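Local coordinates for protein galactan 1,3-beta-galactosidase (Phanerochaete chrysosporium, PDB 7BYS) that probably hydrolyses beta-1,3-galactan in an exo fashion as a glycoside hydrolase family 43 enzyme, and also carries a calcium-containing carbohydrate-binding module, at residues A[209-213]-A[237-243]; A[19-23]-A[257-261]; A[200-204]-A[242-246]; A[229-233]-A[281-285]. All blocks are in the same frame, centred on the assembly; numbering follows the deposited sequence.

In the fold
Glycoside hydrolase family 43 enzymes illustrate how a five-bladed beta-propeller is held together between blades. From the N terminus, residues 19-23 enter the first blade and wait more than 230 residues for 257-261 of the fifth, so contact 2 closes the longest loop and joins the last blade to the first. Contacts 3 and 1 both nest within that loop: strand 197-204 and then the loop 209-213 of the fourth blade meet the start of strand 242-249, sharing Gln242 and Asn243. Contact 4 starts at 229-233 and ends at 281-285, crossing the other three; it joins the end of strand 229-230 and the loop after it to strand 283-284, blade four to blade five.

Contact 1: residues A[209-213]-A[237-243]; sequences APNPN and RTWYSQN
The loop 209-213, connecting two strands of the fourth blade, lies in extended conformation over a turn of left-handed helix. Arg237 to Tyr240 all have phi of 52 to 57° and psi of 42 to 73°, and Ser241 N closes the turn on Arg237 O (3.2 Å). Pro210 points toward this turn and covers the most surface: its CG lies 3.8 Å from the centroid of the Tyr240 ring, a CH-pi contact over the face, and 3.5 Å from CZ of Arg237. The polar ends of Arg237 and Tyr240 both reach Asp385. At Asn211 the backbone takes over, its O accepting a hydrogen bond from Thr238 OG1 (2.8 Å), while Asn211 N, Asn213 ND2 and Ser241 O share one water at 3.0, 2.9 and 2.8 Å. Pro212 sets the register, its CA 4.3 Å from CA of Arg237, its CA-to-CB bond directed away. Asn213 (chi1 m) points toward 237-243, its OD1 accepting Asn243 N, the main-chain amide at the start of strand 242-249, at 2.9 Å. Gln242, alongside, binds galactose in another structure of this protein, though the site is empty here: a blade-to-blade junction beside the galactose-binding site of a five-bladed propeller.

Contact 2: residues A[19-23]-A[257-261]; sequences AHGAG and GDRWR
Asp258, His20 and Trp260 bury most of the surface where the fifth propeller blade meets the first. Asp258, near the end of strand 252-259, points toward 19-23, whose corner is at Gly21, with chi1 m; its CA lies 6.5 Å from CA of His20. Its carboxylate straddles one backbone amide, since Gly21 N donates to both Asp258 OD2 (3.0 Å) and Asp258 OD1 (3.2 Å). Gly21, at phi 66° and psi 44°, is left-handed, a conformation that favours glycine. His20, chi1 m, sets its CB 3.6 Å from CZ3 of Trp260 and its CA 3.5 Å from Asp258 OD1, while its ring meets that of Tyr270 with planes about 20° apart. His20 NE2 is hydrogen-bonded to the side chain of Gln18. Trp260, just past the strand, has its CA-to-CB bond sideways, but its six-membered ring returns to the corner, CH2 lying 3.9 Å from Gly21 N; its NE1 reaches Gln242 of the galactose site, empty here. One water joins Asp258 OD1 (2.8 Å), Ala19 O (3.0 Å) and Ala22 N (3.1 Å); another bridges Asp258 OD1 (2.6 Å) and His20 ND1 (2.7 Å). A buried carboxylate is satisfied across the blade seam by a main-chain amide and ordered water.

Contact 3: residues A[200-204]-A[242-246]; sequences LIASH and QNAFD
Two strands run roughly antiparallel without a main-chain hydrogen bond between them: the axes of 200-204 and 242-246 come within 6.4 Å with 142° between N-to-C directions, yet side chains do all the joining. They belong to adjacent blades of the five-bladed propeller. The second carries a classic beta bulge, Ala244 and Phe245 both opposite one residue of strand 252-259. The extra residue puts Asn243 and Asp246 on the same face, both pointing toward Ile201, and Asn243 ND2 donates to Asp246 OD2 (3.1 Å). Ile201 CG2 packs 3.7 Å from Asn243 CG, and Ile201 CB lies 3.5 Å from Asp246 OD2; Asn243 ND2 is also held by Ala188 O. The register pairs Ala202 with Asn243 (CA atoms 6.3 Å apart) and Ser203 with Gln242 (6.5 Å). Gln242, with chi1 and chi2 t, binds galactose in a sugar-bound structure of this protein, not here; its OE1 accepts from Trp260. At its other terminus, Gln242 NE2 donates almost linearly, at 174°, to Ser203 OG, 3.0 Å away.

Contact 4: residues A[229-233]-A[281-285]; sequences QDIAP and APQIV
A short edge contact on the outer strands of the propeller joins the end of strand 229-230 and the loop after it to strand 283-284 of the next blade, the centre of the contact about 15 Å from that of the chain. The two segments run in the same direction, Ile231 opposite Gln283 (CA atoms 4.6 Å apart) and Ala232 opposite Ile284 (5.7 Å). One main-chain hydrogen bond links them, Ile284 N to Ile231 O at 2.8 Å and 163°, and the same Ile231 O lies 3.6 Å from CA of Gln283 in a CA-H...O contact. Ile231, with psi near -9°, leaves the extended conformation, consistent with the pairing stopping there. In the five-bladed propeller each blade is its own antiparallel sheet, and this single rung bridges two neighbours. Gln283 supplies a second link by folding its side chain (chi1 and chi2 m): its NE2 donates to Asp230 O (2.7 Å), with a weak bond to Pro282 O. Next to these bonds Ile231 CD1 meets Ile284 CD1 at 3.7 Å and Ala232 CB comes within 4.2 Å of that Ile284 CD1. Thr238 and Trp239 also pack on Ile284, while the carboxylate of Asp230 forms a salt bridge with Lys214.

Contact 1: residues A[209-213]-A[237-243]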
# COMPACT_ATOMS: atom_id res chain seq x y z
N ALA A 209 7.18 10.81 -2.50
CA ALA A 209 8.19 9.96 -1.89
C ALA A 209 7.62 9.35 -0.61
O ALA A 209 6.87 10.00 0.11
CB ALA A 209 9.43 10.77 -1.55
N PRO A 210 7.96 8.10 -0.31
CA PRO A 210 7.50 7.49 0.94
C PRO A 210 8.21 8.13 2.12
O PRO A 210 9.30 8.69 2.00
CB PRO A 210 7.93 6.02 0.80
CG PRO A 210 9.17 6.12 -0.04
CD PRO A 210 8.87 7.21 -1.05
N ASN A 211 7.56 8.06 3.29
CA ASN A 211 8.18 8.53 4.52
C ASN A 211 7.77 7.60 5.66
O ASN A 211 6.88 6.75 5.47
CB ASN A 211 7.82 10.00 4.81
CG ASN A 211 6.33 10.23 4.95
OD1 ASN A 211 5.72 9.80 5.93
ND2 ASN A 211 5.74 10.91 3.98
N PRO A 212 8.40 7.69 6.84
CA PRO A 212 8.00 6.80 7.95
C PRO A 212 6.59 7.13 8.44
O PRO A 212 6.35 8.20 8.99
CB PRO A 212 9.05 7.11 9.03
CG PRO A 212 10.22 7.65 8.27
CD PRO A 212 9.62 8.45 7.16
N ASN A 213 5.67 6.19 8.23
CA ASN A 213 4.29 6.39 8.67
C ASN A 213 4.18 6.15 10.18
O ASN A 213 4.99 5.44 10.78
CB ASN A 213 3.35 5.46 7.90
CG ASN A 213 3.02 5.95 6.49
OD1 ASN A 213 1.98 5.60 5.94
ND2 ASN A 213 3.92 6.71 5.88
N ARG A 237 11.19 3.80 5.32
CA ARG A 237 10.10 4.64 4.82
C ARG A 237 8.83 3.80 4.63
O ARG A 237 8.25 3.74 3.54
CB ARG A 237 10.52 5.37 3.54
CG ARG A 237 11.87 6.07 3.67
CD ARG A 237 12.32 6.71 2.37
NE ARG A 237 12.53 5.71 1.33
CZ ARG A 237 12.67 5.98 0.04
NH1 ARG A 237 12.62 7.23 -0.41
NH2 ARG A 237 12.82 4.98 -0.83
N THR A 238 8.42 3.16 5.72
CA THR A 238 7.27 2.25 5.74
C THR A 238 7.45 1.13 4.72
O THR A 238 6.51 0.75 4.01
CB THR A 238 5.93 2.98 5.57
OG1 THR A 238 5.99 4.25 6.23
CG2 THR A 238 4.81 2.18 6.23
N TRP A 239 8.66 0.57 4.67
CA TRP A 239 8.97 -0.46 3.69
C TRP A 239 8.60 0.01 2.28
O TRP A 239 8.04 -0.74 1.47
CB TRP A 239 8.29 -1.79 4.05
CG TRP A 239 8.81 -2.36 5.35
CD1 TRP A 239 8.16 -2.39 6.55
CD2 TRP A 239 10.11 -2.93 5.58
NE1 TRP A 239 8.96 -2.97 7.50
CE2 TRP A 239 10.16 -3.32 6.93
CE3 TRP A 239 11.21 -3.19 4.76
CZ2 TRP A 239 11.28 -3.93 7.50
CZ3 TRP A 239 12.33 -3.81 5.32
CH2 TRP A 239 12.35 -4.17 6.67
N TYR A 240 8.92 1.27 2.00
CA TYR A 240 8.57 1.96 0.76
C TYR A 240 7.07 1.86 0.45
O TYR A 240 6.63 1.15 -0.46
CB TYR A 240 9.45 1.50 -0.41
CG TYR A 240 9.53 2.48 -1.56
CD1 TYR A 240 8.45 3.29 -1.93
CD2 TYR A 240 10.71 2.59 -2.28
CE1 TYR A 240 8.56 4.19 -3.00
CE2 TYR A 240 10.82 3.47 -3.32
CZ TYR A 240 9.77 4.25 -3.68
OH TYR A 240 9.95 5.12 -4.72
N SER A 241 6.29 2.61 1.23
CA SER A 241 4.85 2.64 1.01
C SER A 241 4.26 3.84 1.73
O SER A 241 4.95 4.56 2.46
CB SER A 241 4.19 1.33 1.46
OG SER A 241 4.08 1.27 2.87
N GLN A 242 2.97 4.05 1.49
CA GLN A 242 2.20 5.10 2.14
C GLN A 242 0.83 4.53 2.48
O GLN A 242 0.21 3.87 1.64
CB GLN A 242 2.02 6.30 1.21
CG GLN A 242 1.32 7.47 1.89
CD GLN A 242 1.11 8.65 0.96
OE1 GLN A 242 0.95 8.49 -0.24
NE2 GLN A 242 1.13 9.85 1.53
N ASN A 243 0.38 4.80 3.70
CA ASN A 243 -0.89 4.26 4.19
C ASN A 243 -2.03 4.56 3.22
O ASN A 243 -2.09 5.64 2.62
CB ASN A 243 -1.21 4.91 5.54
CG ASN A 243 -2.33 4.19 6.26
OD1 ASN A 243 -2.31 2.97 6.39
ND2 ASN A 243 -3.30 4.94 6.74
O HOH W 1 4.69 7.30 3.10

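Contact 2: residues A[19-23]-A[257-261]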
# COMPACT_ATOMS: atom_id res chain seq x y z
N ALA A 19 -6.69 -0.29 -8.16
CA ALA A 19 -7.46 0.19 -7.02
C ALA A 19 -6.51 0.86 -6.02
O ALA A 19 -6.37 0.46 -4.86
CB ALA A 19 -8.28 -0.95 -6.41
N HIS A 20 -5.80 1.88 -6.48
CA HIS A 20 -4.87 2.61 -5.64
C HIS A 20 -5.62 3.54 -4.69
O HIS A 20 -6.75 3.94 -4.95
CB HIS A 20 -3.90 3.37 -6.54
CG HIS A 20 -3.39 2.53 -7.68
ND1 HIS A 20 -2.29 1.71 -7.56
CD2 HIS A 20 -3.85 2.36 -8.94
CE1 HIS A 20 -2.08 1.08 -8.70
NE2 HIS A 20 -3.01 1.46 -9.56
N GLY A 21 -4.99 3.86 -3.56
CA GLY A 21 -5.69 4.67 -2.57
C GLY A 21 -6.87 3.93 -1.95
O GLY A 21 -7.95 4.53 -1.77
N ALA A 22 -6.67 2.66 -1.59
CA ALA A 22 -7.74 1.71 -1.26
C ALA A 22 -8.74 2.25 -0.26
O ALA A 22 -8.38 2.87 0.74
CB ALA A 22 -7.10 0.47 -0.62
N GLY A 23 -10.01 1.93 -0.51
CA GLY A 23 -11.04 1.96 0.51
C GLY A 23 -11.72 0.60 0.54
O GLY A 23 -12.11 0.06 -0.51
N GLY A 257 -1.15 -0.33 2.12
CA GLY A 257 -0.50 0.85 1.60
C GLY A 257 -0.31 0.78 0.10
O GLY A 257 -0.49 -0.27 -0.54
N ASP A 258 0.08 1.92 -0.46
CA ASP A 258 0.44 2.05 -1.88
C ASP A 258 1.93 2.31 -1.99
O ASP A 258 2.49 3.07 -1.21
CB ASP A 258 -0.27 3.26 -2.50
CG ASP A 258 -1.77 3.10 -2.58
OD1 ASP A 258 -2.23 2.25 -3.37
OD2 ASP A 258 -2.48 3.82 -1.86
N ARG A 259 2.57 1.69 -2.99
CA ARG A 259 3.92 2.08 -3.40
C ARG A 259 3.74 2.88 -4.68
O ARG A 259 3.57 2.31 -5.76
CB ARG A 259 4.83 0.87 -3.61
CG ARG A 259 6.21 1.27 -4.15
CD ARG A 259 7.18 0.09 -4.15
NE ARG A 259 7.39 -0.37 -2.79
CZ ARG A 259 7.70 -1.61 -2.43
NH1 ARG A 259 7.84 -2.57 -3.34
NH2 ARG A 259 7.83 -1.89 -1.14
N TRP A 260 3.74 4.20 -4.55
CA TRP A 260 3.48 5.07 -5.69
C TRP A 260 4.69 5.09 -6.61
O TRP A 260 5.83 5.28 -6.15
CB TRP A 260 3.19 6.48 -5.21
CG TRP A 260 1.95 6.59 -4.37
CD1 TRP A 260 1.89 6.95 -3.07
CD2 TRP A 260 0.61 6.35 -4.80
NE1 TRP A 260 0.58 6.93 -2.64
CE2 TRP A 260 -0.23 6.58 -3.69
CE3 TRP A 260 0.02 5.98 -6.02
CZ2 TRP A 260 -1.61 6.44 -3.75
CZ3 TRP A 260 -1.36 5.85 -6.08
CH2 TRP A 260 -2.16 6.08 -4.95
N ARG A 261 4.45 4.94 -7.90
CA ARG A 261 5.51 4.99 -8.90
C ARG A 261 5.16 6.12 -9.86
O ARG A 261 4.46 5.89 -10.86
CB ARG A 261 5.61 3.65 -9.62
CG ARG A 261 6.85 3.56 -10.45
CD ARG A 261 7.01 2.20 -11.00
NE ARG A 261 8.20 2.15 -11.83
CZ ARG A 261 8.65 1.03 -12.38
NH1 ARG A 261 8.00 -0.10 -12.16
NH2 ARG A 261 9.75 1.05 -13.13
O HOH W 2 -4.46 0.82 -2.62
O HOH W 3 -0.67 1.55 -5.39

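Contact 3: residues A[200-204]-A[242-246]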
# COMPACT_ATOMS: atom_id res chain seq x y z
N LEU A 200 -5.07 5.75 14.89
CA LEU A 200 -4.89 6.53 13.67
C LEU A 200 -3.53 6.19 13.08
O LEU A 200 -2.52 6.21 13.80
CB LEU A 200 -4.96 8.02 14.00
CG LEU A 200 -4.55 9.02 12.91
CD1 LEU A 200 -5.54 9.01 11.76
CD2 LEU A 200 -4.40 10.42 13.46
N ILE A 201 -3.51 5.84 11.80
CA ILE A 201 -2.29 5.64 11.03
C ILE A 201 -2.24 6.75 9.99
O ILE A 201 -3.25 7.03 9.35
CB ILE A 201 -2.31 4.28 10.32
CG1 ILE A 201 -2.70 3.16 11.29
CG2 ILE A 201 -0.96 4.02 9.65
CD1 ILE A 201 -1.74 2.98 12.41
N ALA A 202 -1.06 7.34 9.79
CA ALA A 202 -0.95 8.44 8.84
C ALA A 202 0.50 8.58 8.39
O ALA A 202 1.43 8.15 9.08
CB ALA A 202 -1.44 9.76 9.46
N SER A 203 0.68 9.20 7.24
CA SER A 203 2.00 9.60 6.78
C SER A 203 2.25 11.07 7.10
O SER A 203 1.35 11.82 7.48
CB SER A 203 2.14 9.33 5.28
OG SER A 203 1.51 10.34 4.50
N HIS A 204 3.50 11.49 6.93
CA HIS A 204 3.77 12.91 6.83
C HIS A 204 3.67 13.35 5.38
O HIS A 204 3.29 12.58 4.49
CB HIS A 204 5.09 13.25 7.52
CG HIS A 204 4.96 13.41 9.00
ND1 HIS A 204 4.26 14.45 9.57
CD2 HIS A 204 5.37 12.62 10.02
CE1 HIS A 204 4.28 14.31 10.88
NE2 HIS A 204 4.94 13.21 11.18
N GLN A 242 2.97 4.05 1.49
CA GLN A 242 2.20 5.10 2.14
C GLN A 242 0.83 4.53 2.48
O GLN A 242 0.21 3.87 1.64
CB GLN A 242 2.02 6.30 1.21
CG GLN A 242 1.32 7.47 1.89
CD GLN A 242 1.11 8.65 0.96
OE1 GLN A 242 0.95 8.49 -0.24
NE2 GLN A 242 1.13 9.85 1.53
N ASN A 243 0.38 4.80 3.70
CA ASN A 243 -0.89 4.26 4.19
C ASN A 243 -2.03 4.56 3.22
O ASN A 243 -2.09 5.64 2.62
CB ASN A 243 -1.21 4.91 5.54
CG ASN A 243 -2.33 4.19 6.26
OD1 ASN A 243 -2.31 2.97 6.39
ND2 ASN A 243 -3.30 4.94 6.74
N ALA A 244 -2.94 3.59 3.10
CA ALA A 244 -4.16 3.76 2.30
C ALA A 244 -5.40 3.33 3.11
O ALA A 244 -6.40 4.06 3.15
CB ALA A 244 -4.11 2.95 1.00
N PHE A 245 -5.33 2.18 3.77
CA PHE A 245 -6.48 1.68 4.52
C PHE A 245 -5.99 0.73 5.59
O PHE A 245 -5.05 -0.04 5.36
CB PHE A 245 -7.51 0.97 3.62
CG PHE A 245 -8.89 0.91 4.22
CD1 PHE A 245 -9.77 1.98 4.08
CD2 PHE A 245 -9.28 -0.18 4.98
CE1 PHE A 245 -11.03 1.95 4.66
CE2 PHE A 245 -10.54 -0.22 5.57
CZ PHE A 245 -11.41 0.84 5.40
N ASP A 246 -6.64 0.76 6.75
CA ASP A 246 -6.23 -0.05 7.89
C ASP A 246 -7.43 -0.88 8.30
O ASP A 246 -8.39 -0.36 8.87
CB ASP A 246 -5.72 0.88 8.99
CG ASP A 246 -4.73 1.86 8.45
OD1 ASP A 246 -3.67 1.38 7.95
OD2 ASP A 246 -5.02 3.07 8.45

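Contact 4: residues A[229-233]-A[281-285]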
# COMPACT_ATOMS: atom_id res chain seq x y z
N GLN A 229 4.25 7.69 16.84
CA GLN A 229 5.30 6.69 16.90
C GLN A 229 5.33 5.92 15.58
O GLN A 229 4.33 5.84 14.86
CB GLN A 229 5.07 5.71 18.06
CG GLN A 229 5.00 6.35 19.47
CD GLN A 229 6.33 6.95 19.95
OE1 GLN A 229 7.39 6.78 19.35
NE2 GLN A 229 6.27 7.65 21.08
N ASP A 230 6.49 5.36 15.26
CA ASP A 230 6.67 4.64 14.01
C ASP A 230 5.93 3.31 13.99
O ASP A 230 5.87 2.60 15.00
CB ASP A 230 8.16 4.38 13.78
CG ASP A 230 8.90 5.60 13.30
OD1 ASP A 230 8.55 6.13 12.22
OD2 ASP A 230 9.84 6.04 14.00
N ILE A 231 5.38 2.96 12.82
CA ILE A 231 4.84 1.61 12.60
C ILE A 231 5.85 0.67 11.96
O ILE A 231 5.58 -0.54 11.88
CB ILE A 231 3.53 1.61 11.79
CG1 ILE A 231 3.73 2.16 10.36
CG2 ILE A 231 2.43 2.36 12.54
CD1 ILE A 231 2.47 2.00 9.46
N ALA A 232 7.00 1.16 11.50
CA ALA A 232 7.98 0.37 10.79
C ALA A 232 9.35 1.01 11.02
O ALA A 232 9.43 2.15 11.49
CB ALA A 232 7.65 0.31 9.29
N PRO A 233 10.44 0.29 10.71
CA PRO A 233 11.77 0.90 10.86
C PRO A 233 11.87 2.17 10.02
O PRO A 233 11.56 2.16 8.83
CB PRO A 233 12.72 -0.19 10.35
CG PRO A 233 11.94 -1.46 10.50
CD PRO A 233 10.52 -1.10 10.22
N ALA A 281 1.33 -1.67 21.04
CA ALA A 281 1.61 -0.70 19.99
C ALA A 281 1.54 -1.42 18.66
O ALA A 281 2.09 -2.53 18.54
CB ALA A 281 3.02 -0.15 20.19
N PRO A 282 0.86 -0.87 17.65
CA PRO A 282 0.82 -1.55 16.35
C PRO A 282 2.16 -1.44 15.64
O PRO A 282 2.83 -0.42 15.70
CB PRO A 282 -0.29 -0.81 15.60
CG PRO A 282 -0.37 0.54 16.25
CD PRO A 282 -0.01 0.31 17.70
N GLN A 283 2.55 -2.53 14.98
CA GLN A 283 3.80 -2.58 14.23
C GLN A 283 3.58 -3.42 12.99
O GLN A 283 2.97 -4.49 13.06
CB GLN A 283 4.93 -3.22 15.05
CG GLN A 283 5.54 -2.33 16.12
CD GLN A 283 6.13 -1.04 15.57
OE1 GLN A 283 7.19 -1.04 14.95
NE2 GLN A 283 5.42 0.06 15.78
N ILE A 284 4.05 -2.92 11.84
CA ILE A 284 4.02 -3.73 10.63
C ILE A 284 4.88 -4.97 10.84
O ILE A 284 6.01 -4.88 11.34
CB ILE A 284 4.52 -2.89 9.43
CG1 ILE A 284 3.43 -1.94 8.95
CG2 ILE A 284 5.02 -3.81 8.31
CD1 ILE A 284 3.89 -1.00 7.83
N VAL A 285 4.34 -6.12 10.48
CA VAL A 285 5.11 -7.36 10.39
C VAL A 285 5.61 -7.45 8.96
O VAL A 285 4.82 -7.59 8.02
CB VAL A 285 4.23 -8.56 10.73
CG1 VAL A 285 5.03 -9.87 10.62
CG2 VAL A 285 3.62 -8.40 12.11